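Local atomic coordinates of ATP phosphoribosyltransferase (Methanobacterium thermoautotrophicum, PDB entry 2VD3), a protein that probably catalyses the condensation of ATP with 5-phosphoribose 1-diphosphate, the first step of histidine biosynthesis, and is inhibited by histidine. Residues R217-N222 with I279-I284; L221-K226 with G251-H256; A233-M238 with V255-D260. All blocks are in the same frame, centred on the assembly; numbering follows the deposited sequence. Where two conformers were deposited one is given.

Contact 1. Residues R217-N222 with I279-I284; sequences RLVMLN and ILVVPI. With HIS (histidine), chain C.
Residues 217-222 and 279-283 run side by side in opposite directions, their axes 159° apart, and each strand lends the other a row of bumps and hollows. Beneath the side chains lies a regular antiparallel ladder, in which Leu-218 pairs with Val-282 and Met-220 with Leu-280, each pair exchanging two backbone hydrogen bonds. The shortest of the four joins Leu-280 N to Met-220 O over 2.7 Å. On the face that carries these four side chains, Met-220 makes the main bump. Its thioether is bent at the last torsion (chi3 85°) and its sulphur rests obliquely against two branched neighbours, with SD 3.6 Å from Val-282 CG2 and 4.0 Å from Leu-280 CD1. The root of the same side chain and the branch point of Leu-280 form a seat for the imidazole tip of the bound histidine: Met-220 CB lies 3.7 Å from its CE1, and Leu-280 CG 3.8 Å from its NE2. Farther along, Ile-284 turns its side chain toward residues 217-222, so that its CD1 lies 3.8 Å from Leu-218 CB. Smaller bumps line the other face. Val-219 and Ile-279 lie alongside one another, CG1 to CG2 at 3.9 Å, while Val-281 CG1 fits against the foot of Arg-217, 3.4 Å from its CB. A bend at chi2 (-63°) then carries the arginine past Pro-283 to a salt bridge with Glu-285 of the second subunit. Residues 279-281 also pair with a strand of that subunit, which continues the sheet into the neighbouring chain. Such a junction of first and last strands is characteristic of the ferredoxin-like beta-alpha-beta-beta-alpha-beta fold of the GlnB-like clan, which here forms the histidine-binding C-terminal domain.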
# COMPACT_ATOMS: atom_id res chain seq x y z
N ARG A 217 6.43 -7.54 37.22
CA ARG A 217 6.16 -6.13 37.48
C ARG A 217 6.55 -5.79 38.91
O ARG A 217 6.67 -6.69 39.74
CB ARG A 217 4.67 -5.81 37.25
CG ARG A 217 4.12 -6.08 35.86
CD ARG A 217 4.78 -5.23 34.77
NE ARG A 217 3.90 -5.07 33.61
CZ ARG A 217 3.78 -5.93 32.60
NH1 ARG A 217 2.94 -5.68 31.61
NH2 ARG A 217 4.50 -7.05 32.58
N LEU A 218 6.76 -4.50 39.18
CA LEU A 218 7.02 -4.02 40.55
C LEU A 218 5.72 -3.49 41.17
O LEU A 218 5.20 -2.44 40.76
CB LEU A 218 8.12 -2.94 40.56
CG LEU A 218 8.48 -2.27 41.89
CD1 LEU A 218 9.27 -3.19 42.78
CD2 LEU A 218 9.25 -0.97 41.65
N VAL A 219 5.23 -4.21 42.18
CA VAL A 219 3.96 -3.88 42.83
C VAL A 219 4.18 -3.08 44.11
O VAL A 219 4.94 -3.49 44.98
CB VAL A 219 3.11 -5.15 43.08
CG1 VAL A 219 1.84 -4.84 43.88
CG2 VAL A 219 2.75 -5.80 41.76
N MET A 220 3.51 -1.93 44.21
CA MET A 220 3.61 -1.03 45.36
C MET A 220 2.24 -0.81 46.00
O MET A 220 1.23 -0.74 45.29
CB MET A 220 4.18 0.34 44.95
CG MET A 220 5.52 0.31 44.27
SD MET A 220 5.87 1.83 43.37
CE MET A 220 6.54 2.89 44.64
N LEU A 221 2.22 -0.67 47.32
CA LEU A 221 0.98 -0.47 48.07
C LEU A 221 1.20 0.29 49.38
O LEU A 221 2.29 0.24 49.95
CB LEU A 221 0.28 -1.80 48.35
CG LEU A 221 1.00 -2.92 49.11
CD1 LEU A 221 1.08 -2.68 50.63
CD2 LEU A 221 0.30 -4.23 48.85
N ASN A 222 0.15 0.97 49.83
CA ASN A 222 0.13 1.58 51.15
C ASN A 222 -0.64 0.68 52.13
O ASN A 222 -1.78 0.30 51.86
CB ASN A 222 -0.51 2.97 51.08
CG ASN A 222 0.34 3.97 50.32
OD1 ASN A 222 1.57 3.94 50.38
ND2 ASN A 222 -0.32 4.88 49.61
N ILE A 279 -2.84 0.34 45.21
CA ILE A 279 -1.97 -0.66 44.61
C ILE A 279 -1.50 -0.23 43.22
O ILE A 279 -2.31 -0.00 42.32
CB ILE A 279 -2.62 -2.06 44.56
CG1 ILE A 279 -3.17 -2.43 45.94
CG2 ILE A 279 -1.60 -3.09 44.08
CD1 ILE A 279 -4.12 -3.62 45.93
N LEU A 280 -0.19 -0.11 43.08
CA LEU A 280 0.42 0.32 41.84
C LEU A 280 1.17 -0.83 41.23
O LEU A 280 1.82 -1.62 41.95
CB LEU A 280 1.41 1.48 42.08
CG LEU A 280 1.10 2.56 43.12
CD1 LEU A 280 2.23 3.55 43.14
CD2 LEU A 280 -0.25 3.25 42.86
N VAL A 281 1.07 -0.93 39.91
CA VAL A 281 1.86 -1.87 39.16
C VAL A 281 2.74 -1.04 38.25
O VAL A 281 2.24 -0.35 37.37
CB VAL A 281 0.98 -2.86 38.36
CG1 VAL A 281 1.84 -3.93 37.71
CG2 VAL A 281 -0.07 -3.52 39.28
N VAL A 282 4.05 -1.09 38.51
CA VAL A 282 5.05 -0.27 37.82
C VAL A 282 5.85 -1.20 36.90
O VAL A 282 6.21 -2.31 37.31
CB VAL A 282 6.00 0.40 38.86
CG1 VAL A 282 7.01 1.32 38.18
CG2 VAL A 282 5.22 1.18 39.89
N PRO A 283 6.15 -0.77 35.65
CA PRO A 283 6.88 -1.64 34.75
C PRO A 283 8.36 -1.79 35.13
O PRO A 283 8.96 -0.87 35.70
CB PRO A 283 6.77 -0.93 33.40
CG PRO A 283 6.62 0.51 33.76
CD PRO A 283 5.82 0.53 35.03
N ILE A 284 8.92 -2.96 34.81
CA ILE A 284 10.34 -3.21 34.97
C ILE A 284 10.93 -3.52 33.59
O ILE A 284 10.46 -4.43 32.90
CB ILE A 284 10.61 -4.40 35.94
CG1 ILE A 284 10.03 -4.10 37.33
CG2 ILE A 284 12.11 -4.69 36.03
CD1 ILE A 284 10.08 -5.28 38.32
N HIS C . 2.85 6.58 49.29
CA HIS C . 2.68 7.21 47.93
C HIS C . 1.23 7.60 47.68
O HIS C . 0.94 8.32 46.73
CB HIS C . 3.16 6.26 46.83
CG HIS C . 2.51 4.91 46.87
ND1 HIS C . 3.21 3.75 47.15
CD2 HIS C . 1.23 4.53 46.67
CE1 HIS C . 2.39 2.72 47.12
NE2 HIS C . 1.17 3.16 46.83
OXT HIS C . 0.32 7.20 48.42

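Contact 2. Residues L221-K226 with G251-H256; sequences LNIDRK and GVVAVH. With HIS (histidine), chain C.
Backbone hydrogen bonds provide the framework between residues 221-224 and 252-256, an antiparallel pair. Leu-221 with Val-255 and Ile-223 with Val-253 are its hydrogen-bonded pairs, and Ile-223 O takes the Val-253 N-H at 2.8 Å, nearly along its C=O axis. One step farther on, Arg-225 N bonds to Gly-251 O, also at 2.8 Å.

Apolar packing follows on one face. Ile-223 CG2 meets Val-253 CG2 at 3.5 Å and Val-255 CG2 at 3.8 Å, all pointing the same way. Leu-221, its CG in the crowded position between N and carbonyl carbon (chi1 57°), lays CD1 3.7 Å from Val-255 CB.

Polar contacts belong to the opposite face. The Asn-222 amide grips both ends of the bound histidine's backbone: OD1 accepts its amino N at 3.1 Å, while ND2 donates to OXT at 2.7 Å and also bonds to Asp-278. An alanine here would probably weaken histidine binding, since both of these ligand bonds come from the amide. This pairing of the first and third strands, central in the 2-3-1-4 sheet, is typical of ferredoxin-like domains and here borders an inhibitor site.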
# COMPACT_ATOMS: atom_id res chain seq x y z
N LEU A 221 2.22 -0.67 47.32
CA LEU A 221 0.98 -0.47 48.07
C LEU A 221 1.20 0.29 49.38
O LEU A 221 2.29 0.24 49.95
CB LEU A 221 0.28 -1.80 48.35
CG LEU A 221 1.00 -2.92 49.11
CD1 LEU A 221 1.08 -2.68 50.63
CD2 LEU A 221 0.30 -4.23 48.85
N ASN A 222 0.15 0.97 49.83
CA ASN A 222 0.13 1.58 51.15
C ASN A 222 -0.64 0.68 52.13
O ASN A 222 -1.78 0.30 51.86
CB ASN A 222 -0.51 2.97 51.08
CG ASN A 222 0.34 3.97 50.32
OD1 ASN A 222 1.57 3.94 50.38
ND2 ASN A 222 -0.32 4.88 49.61
N ILE A 223 0.00 0.34 53.24
CA ILE A 223 -0.63 -0.49 54.26
C ILE A 223 -0.48 0.13 55.65
O ILE A 223 0.56 0.71 55.96
CB ILE A 223 -0.09 -1.96 54.24
CG1 ILE A 223 -0.94 -2.89 55.12
CG2 ILE A 223 1.35 -2.04 54.68
CD1 ILE A 223 -2.29 -3.22 54.56
N ASP A 224 -1.52 0.01 56.46
CA ASP A 224 -1.44 0.37 57.87
C ASP A 224 -0.57 -0.67 58.56
O ASP A 224 -0.71 -1.88 58.31
CB ASP A 224 -2.83 0.47 58.50
CG ASP A 224 -3.72 1.50 57.81
OD1 ASP A 224 -3.86 2.62 58.35
OD2 ASP A 224 -4.26 1.20 56.72
N ARG A 225 0.34 -0.19 59.41
CA ARG A 225 1.36 -1.02 60.08
C ARG A 225 0.82 -2.25 60.81
O ARG A 225 1.50 -3.27 60.89
CB ARG A 225 2.16 -0.15 61.05
CG ARG A 225 3.55 -0.67 61.35
CD ARG A 225 4.46 0.49 61.68
NE ARG A 225 5.86 0.10 61.57
CZ ARG A 225 6.86 0.96 61.38
NH1 ARG A 225 8.11 0.51 61.30
NH2 ARG A 225 6.62 2.26 61.27
N LYS A 226 -0.40 -2.14 61.35
CA LYS A 226 -1.05 -3.26 62.05
C LYS A 226 -1.24 -4.49 61.16
O LYS A 226 -1.35 -5.62 61.66
CB LYS A 226 -2.39 -2.81 62.65
CG LYS A 226 -3.35 -2.18 61.64
CD LYS A 226 -4.55 -1.54 62.33
CE LYS A 226 -5.39 -0.76 61.32
NZ LYS A 226 -6.45 0.04 61.99
N GLY A 251 0.09 5.10 61.36
CA GLY A 251 1.38 4.48 61.07
C GLY A 251 1.24 3.66 59.80
O GLY A 251 1.08 2.44 59.85
N VAL A 252 1.28 4.34 58.66
CA VAL A 252 1.17 3.69 57.36
C VAL A 252 2.57 3.48 56.80
O VAL A 252 3.41 4.37 56.87
CB VAL A 252 0.31 4.51 56.37
CG1 VAL A 252 0.45 3.98 54.94
CG2 VAL A 252 -1.14 4.49 56.79
N VAL A 253 2.81 2.29 56.26
CA VAL A 253 4.03 2.03 55.49
C VAL A 253 3.70 1.81 54.02
O VAL A 253 2.54 1.60 53.65
CB VAL A 253 4.87 0.85 56.07
CG1 VAL A 253 5.33 1.16 57.49
CG2 VAL A 253 4.11 -0.46 56.03
N ALA A 254 4.73 1.89 53.18
CA ALA A 254 4.62 1.57 51.76
C ALA A 254 5.44 0.31 51.51
O ALA A 254 6.57 0.20 51.99
CB ALA A 254 5.13 2.71 50.90
N VAL A 255 4.86 -0.64 50.79
CA VAL A 255 5.52 -1.92 50.57
C VAL A 255 5.66 -2.17 49.08
O VAL A 255 4.68 -2.08 48.34
CB VAL A 255 4.72 -3.08 51.21
CG1 VAL A 255 5.46 -4.40 51.03
CG2 VAL A 255 4.47 -2.83 52.68
N HIS A 256 6.89 -2.45 48.63
CA HIS A 256 7.15 -2.77 47.23
C HIS A 256 7.77 -4.17 47.07
O HIS A 256 8.65 -4.54 47.85
CB HIS A 256 8.08 -1.73 46.58
CG HIS A 256 7.88 -0.32 47.06
ND1 HIS A 256 8.92 0.55 47.25
CD2 HIS A 256 6.75 0.37 47.38
CE1 HIS A 256 8.45 1.72 47.67
NE2 HIS A 256 7.14 1.63 47.76
N HIS C . 2.85 6.58 49.29
CA HIS C . 2.68 7.21 47.93
C HIS C . 1.23 7.60 47.68
O HIS C . 0.94 8.32 46.73
CB HIS C . 3.16 6.26 46.83
CG HIS C . 2.51 4.91 46.87
ND1 HIS C . 3.21 3.75 47.15
CD2 HIS C . 1.23 4.53 46.67
CE1 HIS C . 2.39 2.72 47.12
NE2 HIS C . 1.17 3.16 46.83
OXT HIS C . 0.32 7.20 48.42

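Contact 3. Residues A233-M238 with V255-D260; sequences ALMPGM and VHAVVD. With HIS (histidine), chain B.
One wall of the histidine pocket forms where the loop after helix 228-234 crosses strand 252-260, and two backbone N-H groups converge there on a single carboxylate oxygen. Met-238 N donates to O of the bound histidine at 2.8 Å in a nearly straight bond (165°), and Val-258 N reaches the same O at 3.2 Å. A weaker bond runs from Met-238 N to OXT. This pair of N-H donors probably steadies the negative charge. Gly-237 comes close to the same oxygen with a positive phi (63°), and a beta carbon on it would collide with that atom. Its CA makes a C-H contact with Val-258 O at 3.5 Å, and its N donates to a water at 2.9 Å, which in turn bonds weakly to Val-258 O. Two methionines flank this polar centre. Met-238, extended beyond CG, sets SD obliquely against Val-258 CG2 at 4.0 Å, and Leu-280 of the third subunit also packs on Val-258. Met-235 packs its CB on Ala-257 CB at 3.9 Å, then bends at chi2 and chi3 to bring CE to 3.6 Å from Val-255 CG1. The loop crosses the strand at a steep angle (68°), with Met-235 also touching Leu-221 of strand 216-224, while Leu-234, just before the loop, packs on helix 264-272.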
# COMPACT_ATOMS: atom_id res chain seq x y z
N ALA A 233 3.81 -12.20 54.04
CA ALA A 233 3.49 -13.54 53.56
C ALA A 233 2.87 -13.55 52.16
O ALA A 233 2.95 -14.55 51.45
CB ALA A 233 2.57 -14.27 54.55
N LEU A 234 2.25 -12.43 51.76
CA LEU A 234 1.61 -12.33 50.45
C LEU A 234 2.57 -11.88 49.35
O LEU A 234 2.43 -12.26 48.19
CB LEU A 234 0.40 -11.39 50.51
CG LEU A 234 -0.82 -11.76 51.35
CD1 LEU A 234 -1.80 -10.60 51.38
CD2 LEU A 234 -1.51 -13.04 50.87
N MET A 235 3.55 -11.06 49.74
CA MET A 235 4.51 -10.51 48.79
C MET A 235 5.94 -10.89 49.17
O MET A 235 6.68 -10.04 49.67
CB MET A 235 4.40 -8.98 48.73
CG MET A 235 3.05 -8.44 48.30
SD MET A 235 3.26 -7.08 47.15
CE MET A 235 3.74 -5.74 48.21
N PRO A 236 6.36 -12.15 48.93
CA PRO A 236 7.74 -12.48 49.30
C PRO A 236 8.75 -11.71 48.43
O PRO A 236 9.83 -11.36 48.91
CB PRO A 236 7.83 -13.99 49.05
CG PRO A 236 6.43 -14.46 48.85
CD PRO A 236 5.67 -13.30 48.31
N GLY A 237 8.39 -11.45 47.18
CA GLY A 237 9.27 -10.75 46.25
C GLY A 237 10.53 -11.56 45.99
O GLY A 237 10.52 -12.79 46.07
N MET A 238 11.61 -10.86 45.67
CA MET A 238 12.84 -11.54 45.27
C MET A 238 13.69 -11.99 46.46
O MET A 238 14.11 -13.15 46.51
CB MET A 238 13.61 -10.72 44.24
CG MET A 238 13.31 -11.18 42.82
SD MET A 238 13.72 -10.03 41.48
CE MET A 238 13.45 -11.09 40.07
N VAL A 255 4.86 -0.64 50.79
CA VAL A 255 5.52 -1.92 50.57
C VAL A 255 5.66 -2.17 49.08
O VAL A 255 4.68 -2.08 48.34
CB VAL A 255 4.72 -3.08 51.21
CG1 VAL A 255 5.46 -4.40 51.03
CG2 VAL A 255 4.47 -2.83 52.68
N HIS A 256 6.89 -2.45 48.63
CA HIS A 256 7.15 -2.77 47.23
C HIS A 256 7.77 -4.17 47.07
O HIS A 256 8.65 -4.54 47.85
CB HIS A 256 8.08 -1.73 46.58
CG HIS A 256 7.88 -0.32 47.06
ND1 HIS A 256 8.92 0.55 47.25
CD2 HIS A 256 6.75 0.37 47.38
CE1 HIS A 256 8.45 1.72 47.67
NE2 HIS A 256 7.14 1.63 47.76
N ALA A 257 7.33 -4.92 46.06
CA ALA A 257 7.89 -6.23 45.74
C ALA A 257 7.72 -6.51 44.26
O ALA A 257 6.74 -6.10 43.64
CB ALA A 257 7.22 -7.30 46.57
N VAL A 258 8.70 -7.20 43.70
CA VAL A 258 8.61 -7.71 42.33
C VAL A 258 7.65 -8.90 42.36
O VAL A 258 7.79 -9.80 43.20
CB VAL A 258 10.00 -8.16 41.80
CG1 VAL A 258 9.91 -8.56 40.33
CG2 VAL A 258 11.04 -7.06 42.01
N VAL A 259 6.65 -8.89 41.48
CA VAL A 259 5.69 -9.99 41.43
C VAL A 259 5.47 -10.47 39.99
O VAL A 259 5.50 -9.68 39.06
CB VAL A 259 4.33 -9.64 42.13
CG1 VAL A 259 4.53 -8.67 43.30
CG2 VAL A 259 3.32 -9.09 41.16
N ASP A 260 5.25 -11.77 39.83
CA ASP A 260 4.95 -12.32 38.52
C ASP A 260 3.49 -12.11 38.13
O ASP A 260 2.61 -12.17 38.98
CB ASP A 260 5.28 -13.81 38.47
CG ASP A 260 5.25 -14.36 37.07
OD1 ASP A 260 6.19 -14.09 36.30
OD2 ASP A 260 4.26 -15.03 36.72
N HIS B . 12.87 -5.83 47.76
CA HIS B . 11.89 -6.15 46.66
C HIS B . 12.08 -7.57 46.15
O HIS B . 11.24 -8.08 45.41
CB HIS B . 12.04 -5.15 45.51
CG HIS B . 13.43 -5.05 44.96
ND1 HIS B . 14.19 -3.91 45.07
CD2 HIS B . 14.19 -5.95 44.30
CE1 HIS B . 15.36 -4.11 44.50
NE2 HIS B . 15.39 -5.35 44.03
OXT HIS B . 13.08 -8.24 46.45
O HOH W 1 5.93 -11.24 45.74

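Contacts 1 and 2 pair strands of the four-stranded antiparallel sheet in the HisG C-terminal domain, and contact 3 lays a loop against one of those strands. Contacts 1 and 2 share Leu-221 and Asn-222 on strand 216-224, flanked by 279-283 and 252-260; their centres are about 13 Å apart. The centre of contact 3 lies about 10 Å from that of contact 1 and 13 Å from that of contact 2. Along the chain, contact 1 joins the domain's first strand to 279-283; contact 2 starts from the same strand and ends on 252-260, where contact 3, begun in between, also ends. Contacts 1 and 2 supply one side of a histidine site and contact 3 the other side of an equivalent one, so each inhibitor molecule bridges two subunits.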